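Local coordinates for Lmo1340 protein (Listeria monocytogenes, PDB 4NLM), which is of unknown function but is probably a surface lipoprotein built around a YqgU-like six-bladed beta propeller, at residues R130-Y140 with M150-W158. Residues are numbered along the deposited sequence; the frame is centred on the assembly and turned at random. Where two conformers were deposited one is given.
Sequences RATKPLTTTFY and MFVTYSPEW
Phe151 meets three side chains of 130-140 on the sheet face it shares with Thr137, Phe139 and Thr153. Its CB lies 3.7 Å from Phe139 CD2 and nears the Thr138 carbonyl; CG and CD1 pass the methyl CG2 of Thr137; the far carbon CZ comes 3.4 Å from Arg130 NH1, flanked by CE1 and CE2 near the same nitrogen. Thr153 CG2 lies in plane at the ring edge. With CG held between the backbone N and the carbonyl carbon (chi1 54°), the ring reaches across to the end of strand 126-132, where the guanidinium lies at 25° to the ring plane. The side chains of Phe139 and Phe151 lie alongside, pointing the same way, ring planes at 45°, and Thr137 CG2 lies above one face of the Phe139 ring, displaced toward its rim.

Beneath, strands 137-140 and 150-155 run antiparallel. Thr138 and Val152 exchange two backbone hydrogen bonds, as do Tyr140 and Met150 (selenomethionine); Tyr154 N adds a bond to Thr136 O at 3.0 Å. On the other face, Tyr140 CE2 lies 4.1 Å from Val152 CG2, while Tyr140 CB touches Met150 CE; Ile182 of the following blade covers this face. One water joins Thr138 OG1 to Tyr154 OH, and another bridges Thr136 N and Tyr154 O.

Beyond the end of strand 150-155, Trp158 folds back so that its ring edge meets Leu135 CD1 at CH2 (3.6 Å). The indole is held by NE1, which donates to Thr153 O from above the carbonyl plane, and Thr137 OG1 similarly ties back to Leu135 O at 2.8 Å. Segment 130-140 thus leaves the outermost strand of one four-stranded antiparallel sheet and opens the next as the first strand of a hairpin, the blade-to-blade connection of a beta propeller.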
ATOM      1  N   ARG A 130     -15.744  -0.587 -15.591  1.00 13.10           N
ATOM      2  CA  ARG A 130     -16.890  -1.408 -15.246  1.00 14.92           C
ATOM      3  C   ARG A 130     -17.723  -0.653 -14.232  1.00 12.43           C
ATOM      4  O   ARG A 130     -17.214   0.081 -13.402  1.00 14.36           O
ATOM      5  CB  ARG A 130     -16.540  -2.828 -14.776  1.00 18.51           C
ATOM      6  CG  ARG A 130     -15.749  -2.933 -13.491  1.00 19.29           C
ATOM      7  CD  ARG A 130     -15.556  -4.400 -13.096  1.00 23.50           C
ATOM      8  NE  ARG A 130     -16.801  -5.066 -12.703  1.00 25.62           N
ATOM      9  CZ  ARG A 130     -17.271  -5.080 -11.459  1.00 31.89           C
ATOM     10  NH1 ARG A 130     -16.609  -4.464 -10.482  1.00 25.31           N
ATOM     11  NH2 ARG A 130     -18.409  -5.701 -11.190  1.00 32.82           N
ATOM     12  N   ALA A 131     -19.028  -0.830 -14.357  1.00 13.29           N
ATOM     13  CA  ALA A 131     -20.009  -0.184 -13.524  1.00 13.59           C
ATOM     14  C   ALA A 131     -20.355  -1.081 -12.360  1.00 14.05           C
ATOM     15  O   ALA A 131     -20.457  -2.299 -12.520  1.00 17.25           O
ATOM     16  CB  ALA A 131     -21.269   0.120 -14.334  1.00 16.89           C
ATOM     17  N   THR A 132     -20.597  -0.461 -11.210  1.00 13.26           N
ATOM     18  CA  THR A 132     -20.938  -1.215 -10.037  1.00 13.91           C
ATOM     19  C   THR A 132     -21.732  -0.323  -9.087  1.00 13.36           C
ATOM     20  O   THR A 132     -22.214   0.720  -9.503  1.00 17.11           O
ATOM     21  CB  THR A 132     -19.696  -1.853  -9.406  1.00 16.59           C
ATOM     22  OG1 THR A 132     -20.112  -2.790  -8.406  1.00 18.01           O
ATOM     23  CG2 THR A 132     -18.758  -0.805  -8.826  1.00 19.51           C
ATOM     24  N   LYS A 133     -21.873  -0.768  -7.856  1.00 16.26           N
ATOM     25  CA  LYS A 133     -22.543   0.028  -6.838  1.00 16.23           C
ATOM     26  C   LYS A 133     -21.486   0.604  -5.886  1.00 16.44           C
ATOM     27  O   LYS A 133     -20.408   0.048  -5.759  1.00 16.02           O
ATOM     28  CB  LYS A 133     -23.565  -0.824  -6.074  1.00 16.35           C
ATOM     29  CG  LYS A 133     -24.668  -1.399  -6.943  1.00 18.16           C
ATOM     30  CD  LYS A 133     -25.393  -0.319  -7.732  1.00 24.73           C
ATOM     31  CE  LYS A 133     -26.398  -0.897  -8.707  1.00 25.01           C
ATOM     32  NZ  LYS A 133     -27.559  -1.535  -8.033  1.00 21.87           N
ATOM     33  N   PRO A 134     -21.778   1.736  -5.235  1.00 16.97           N
ATOM     34  CA  PRO A 134     -20.768   2.327  -4.341  1.00 17.48           C
ATOM     35  C   PRO A 134     -20.680   1.568  -3.040  1.00 17.83           C
ATOM     36  O   PRO A 134     -21.384   1.864  -2.076  1.00 28.08           O
ATOM     37  CB  PRO A 134     -21.266   3.753  -4.119  1.00 19.89           C
ATOM     38  CG  PRO A 134     -22.711   3.714  -4.447  1.00 22.14           C
ATOM     39  CD  PRO A 134     -22.975   2.582  -5.372  1.00 18.11           C
ATOM     40  N   LEU A 135     -19.814   0.586  -3.020  1.00 18.90           N
ATOM     41  CA  LEU A 135     -19.612  -0.244  -1.877  1.00 19.79           C
ATOM     42  C   LEU A 135     -18.168  -0.186  -1.444  1.00 17.70           C
ATOM     43  O   LEU A 135     -17.243   0.005  -2.258  1.00 17.39           O
ATOM     44  CB  LEU A 135     -19.937  -1.672  -2.253  1.00 24.33           C
ATOM     45  CG  LEU A 135     -21.392  -1.859  -2.660  1.00 28.71           C
ATOM     46  CD1 LEU A 135     -21.525  -3.225  -3.270  1.00 32.74           C
ATOM     47  CD2 LEU A 135     -22.352  -1.685  -1.485  1.00 34.56           C
ATOM     48  N   THR A 136     -17.962  -0.441  -0.162  1.00 18.02           N
ATOM     49  CA  THR A 136     -16.601  -0.483   0.357  1.00 17.27           C
ATOM     50  C   THR A 136     -15.834  -1.599  -0.285  1.00 15.67           C
ATOM     51  O   THR A 136     -16.255  -2.764  -0.230  1.00 16.40           O
ATOM     52  CB  THR A 136     -16.646  -0.659   1.893  1.00 22.56           C
ATOM     53  OG1 THR A 136     -17.391   0.412   2.471  1.00 27.57           O
ATOM     54  CG2 THR A 136     -15.232  -0.723   2.479  1.00 22.34           C
ATOM     55  N   THR A 137     -14.670  -1.242  -0.822  1.00 15.78           N
ATOM     56  CA  THR A 137     -13.884  -2.185  -1.623  1.00 15.54           C
ATOM     57  C   THR A 137     -12.397  -2.004  -1.352  1.00 15.42           C
ATOM     58  O   THR A 137     -11.894  -0.879  -1.251  1.00 19.03           O
ATOM     59  CB  THR A 137     -14.147  -1.922  -3.113  1.00 15.87           C
ATOM     60  OG1 THR A 137     -15.555  -1.959  -3.383  1.00 15.60           O
ATOM     61  CG2 THR A 137     -13.448  -2.948  -3.971  1.00 14.98           C
ATOM     62  N   THR A 138     -11.690  -3.124  -1.311  1.00 13.70           N
ATOM     63  CA  THR A 138     -10.240  -3.115  -1.154  1.00 12.73           C
ATOM     64  C   THR A 138      -9.655  -3.771  -2.402  1.00 12.84           C
ATOM     65  O   THR A 138     -10.084  -4.868  -2.779  1.00 13.46           O
ATOM     66  CB  THR A 138      -9.782  -3.865   0.122  1.00 14.59           C
ATOM     67  OG1 THR A 138     -10.467  -3.329   1.245  1.00 17.74           O
ATOM     68  CG2 THR A 138      -8.281  -3.752   0.331  1.00 15.44           C
ATOM     69  N   PHE A 139      -8.645  -3.150  -3.021  1.00 11.74           N
ATOM     70  CA  PHE A 139      -8.123  -3.584  -4.288  1.00 12.27           C
ATOM     71  C   PHE A 139      -6.710  -4.127  -4.216  1.00 11.40           C
ATOM     72  O   PHE A 139      -5.878  -3.527  -3.543  1.00 13.05           O
ATOM     73  CB  PHE A 139      -8.125  -2.429  -5.295  1.00 12.49           C
ATOM     74  CG  PHE A 139      -9.476  -1.886  -5.636  1.00 12.63           C
ATOM     75  CD1 PHE A 139     -10.035  -0.878  -4.867  1.00 14.32           C
ATOM     76  CD2 PHE A 139     -10.186  -2.354  -6.727  1.00 13.40           C
ATOM     77  CE1 PHE A 139     -11.277  -0.358  -5.169  1.00 16.60           C
ATOM     78  CE2 PHE A 139     -11.433  -1.822  -7.017  1.00 14.49           C
ATOM     79  CZ  PHE A 139     -11.984  -0.814  -6.244  1.00 14.97           C
ATOM     80  N   TYR A 140      -6.405  -5.190  -4.981  1.00 11.07           N
ATOM     81  CA  TYR A 140      -5.099  -5.844  -5.024  1.00 11.03           C
ATOM     82  C   TYR A 140      -4.709  -5.996  -6.478  1.00 10.48           C
ATOM     83  O   TYR A 140      -5.280  -6.826  -7.197  1.00 10.77           O
ATOM     84  CB  TYR A 140      -5.175  -7.199  -4.338  1.00 12.11           C
ATOM     85  CG  TYR A 140      -5.548  -7.081  -2.886  1.00 12.82           C
ATOM     86  CD1 TYR A 140      -4.591  -6.870  -1.924  1.00 14.42           C
ATOM     87  CD2 TYR A 140      -6.860  -7.111  -2.484  1.00 13.50           C
ATOM     88  CE1 TYR A 140      -4.907  -6.743  -0.594  1.00 15.89           C
ATOM     89  CE2 TYR A 140      -7.197  -6.959  -1.153  1.00 15.68           C
ATOM     90  CZ  TYR A 140      -6.204  -6.796  -0.217  1.00 15.83           C
ATOM     91  OH  TYR A 140      -6.495  -6.643   1.109  1.00 18.57           O
HETATM   92  N   MSE A 150      -7.726  -7.879  -8.341  1.00 10.20           N
HETATM   93  CA  MSE A 150      -8.621  -8.599  -7.465  1.00 10.72           C
HETATM   94  C   MSE A 150      -9.162  -7.605  -6.448  1.00 10.62           C
HETATM   95  O   MSE A 150      -8.472  -6.668  -6.045  1.00 12.11           O
HETATM   96  CB  MSE A 150      -7.811  -9.708  -6.791  1.00 15.50           C
HETATM   97  CG  MSE A 150      -8.453 -10.442  -5.626  1.00 19.70           C
HETATM   98 SE   MSE A 150      -7.316 -11.996  -5.227  1.00 20.44          SE
HETATM   99  CE  MSE A 150      -5.717 -11.139  -4.442  1.00 18.17           C
ATOM    100  N   PHE A 151     -10.390  -7.783  -5.993  1.00 10.35           N
ATOM    101  CA  PHE A 151     -10.960  -6.894  -5.015  1.00 11.42           C
ATOM    102  C   PHE A 151     -11.948  -7.583  -4.120  1.00 11.59           C
ATOM    103  O   PHE A 151     -12.662  -8.524  -4.514  1.00 12.24           O
ATOM    104  CB  PHE A 151     -11.538  -5.640  -5.675  1.00 14.29           C
ATOM    105  CG  PHE A 151     -12.519  -5.901  -6.755  1.00 14.28           C
ATOM    106  CD1 PHE A 151     -13.858  -5.967  -6.447  1.00 16.23           C
ATOM    107  CD2 PHE A 151     -12.131  -6.002  -8.071  1.00 17.92           C
ATOM    108  CE1 PHE A 151     -14.813  -6.212  -7.407  1.00 22.91           C
ATOM    109  CE2 PHE A 151     -13.084  -6.233  -9.054  1.00 24.02           C
ATOM    110  CZ  PHE A 151     -14.416  -6.340  -8.718  1.00 24.76           C
ATOM    111  N   VAL A 152     -11.937  -7.088  -2.888  1.00 12.07           N
ATOM    112  CA  VAL A 152     -12.821  -7.527  -1.841  1.00 12.58           C
ATOM    113  C   VAL A 152     -13.904  -6.469  -1.672  1.00 12.15           C
ATOM    114  O   VAL A 152     -13.586  -5.300  -1.406  1.00 13.72           O
ATOM    115  CB  VAL A 152     -12.045  -7.720  -0.526  1.00 13.73           C
ATOM    116  CG1 VAL A 152     -12.981  -8.235   0.559  1.00 15.61           C
ATOM    117  CG2 VAL A 152     -10.874  -8.671  -0.738  1.00 16.36           C
ATOM    118  N   THR A 153     -15.158  -6.881  -1.823  0.50 12.18           N
ATOM    119  CA  THR A 153     -16.298  -5.989  -1.619  0.50 13.29           C
ATOM    120  C   THR A 153     -17.075  -6.391  -0.381  0.50 15.96           C
ATOM    121  O   THR A 153     -17.268  -7.577  -0.105  0.50 17.03           O
ATOM    122  CB  THR A 153     -17.255  -6.001  -2.823  0.50 14.33           C
ATOM    123  OG1 THR A 153     -17.574  -7.352  -3.185  0.50 13.38           O
ATOM    124  CG2 THR A 153     -16.635  -5.316  -4.005  0.50 13.11           C
ATOM    125  N   TYR A 154     -17.497  -5.382   0.372  1.00 14.82           N
ATOM    126  CA  TYR A 154     -18.218  -5.586   1.617  1.00 16.61           C
ATOM    127  C   TYR A 154     -19.632  -5.024   1.535  1.00 15.26           C
ATOM    128  O   TYR A 154     -19.834  -3.965   0.940  1.00 17.73           O
ATOM    129  CB  TYR A 154     -17.532  -4.838   2.759  1.00 17.74           C
ATOM    130  CG  TYR A 154     -16.150  -5.305   3.090  1.00 19.65           C
ATOM    131  CD1 TYR A 154     -15.045  -4.789   2.420  1.00 18.72           C
ATOM    132  CD2 TYR A 154     -15.937  -6.288   4.041  1.00 21.40           C
ATOM    133  CE1 TYR A 154     -13.769  -5.206   2.732  1.00 18.34           C
ATOM    134  CE2 TYR A 154     -14.657  -6.726   4.348  1.00 22.14           C
ATOM    135  CZ  TYR A 154     -13.580  -6.170   3.700  1.00 19.08           C
ATOM    136  OH  TYR A 154     -12.304  -6.588   3.993  1.00 22.23           O
ATOM    137  N   SER A 155     -20.592  -5.760   2.067  1.00 16.23           N
ATOM    138  CA  SER A 155     -21.962  -5.285   2.212  1.00 16.40           C
ATOM    139  C   SER A 155     -22.646  -6.183   3.219  1.00 16.97           C
ATOM    140  O   SER A 155     -22.305  -7.353   3.332  1.00 17.71           O
ATOM    141  CB  SER A 155     -22.700  -5.370   0.883  1.00 18.61           C
ATOM    142  OG  SER A 155     -23.982  -4.781   0.966  1.00 27.35           O
ATOM    143  N   PRO A 156     -23.622  -5.640   3.987  1.00 17.05           N
ATOM    144  CA  PRO A 156     -24.286  -6.518   4.954  1.00 18.39           C
ATOM    145  C   PRO A 156     -25.028  -7.693   4.343  1.00 18.59           C
ATOM    146  O   PRO A 156     -25.275  -8.683   5.029  1.00 22.90           O
ATOM    147  CB  PRO A 156     -25.287  -5.597   5.660  1.00 20.55           C
ATOM    148  CG  PRO A 156     -24.865  -4.207   5.364  1.00 26.65           C
ATOM    149  CD  PRO A 156     -24.043  -4.237   4.116  1.00 17.96           C
ATOM    150  N   GLU A 157     -25.359  -7.598   3.061  1.00 17.48           N
ATOM    151  CA  GLU A 157     -26.081  -8.663   2.402  1.00 16.78           C
ATOM    152  C   GLU A 157     -25.243  -9.912   2.200  1.00 16.58           C
ATOM    153  O   GLU A 157     -25.796 -11.001   1.964  1.00 19.40           O
ATOM    154  CB  GLU A 157     -26.572  -8.224   1.033  1.00 18.92           C
ATOM    155  CG  GLU A 157     -27.697  -7.226   1.060  1.00 21.79           C
ATOM    156  CD  GLU A 157     -27.234  -5.826   1.283  1.00 22.50           C
ATOM    157  OE1 GLU A 157     -26.035  -5.614   1.480  1.00 28.09           O
ATOM    158  OE2 GLU A 157     -28.061  -4.928   1.232  1.00 25.49           O
ATOM    159  N   TRP A 158     -23.916  -9.782   2.193  1.00 15.47           N
ATOM    160  CA  TRP A 158     -23.051 -10.947   1.970  1.00 15.74           C
ATOM    161  C   TRP A 158     -21.762 -10.993   2.795  1.00 17.57           C
ATOM    162  O   TRP A 158     -20.970 -11.906   2.633  1.00 18.44           O
ATOM    163  CB  TRP A 158     -22.676 -11.042   0.490  1.00 15.47           C
ATOM    164  CG  TRP A 158     -21.871  -9.898  -0.036  1.00 12.39           C
ATOM    165  CD1 TRP A 158     -20.521  -9.679   0.133  1.00 14.62           C
ATOM    166  CD2 TRP A 158     -22.337  -8.841  -0.875  1.00 11.84           C
ATOM    167  NE1 TRP A 158     -20.152  -8.545  -0.525  1.00 14.20           N
ATOM    168  CE2 TRP A 158     -21.241  -8.004  -1.145  1.00 13.20           C
ATOM    169  CE3 TRP A 158     -23.596  -8.489  -1.387  1.00 12.82           C
ATOM    170  CZ2 TRP A 158     -21.350  -6.889  -1.935  1.00 12.68           C
ATOM    171  CZ3 TRP A 158     -23.699  -7.371  -2.145  1.00 13.79           C
ATOM    172  CH2 TRP A 158     -22.590  -6.590  -2.441  1.00 13.35           C
TER
HETATM  173  O   HOH W   1     -20.143  -1.333   1.446  1.00 22.14           O
HETATM  174  O   HOH W   2     -10.272  -5.123   3.254  1.00 22.17           O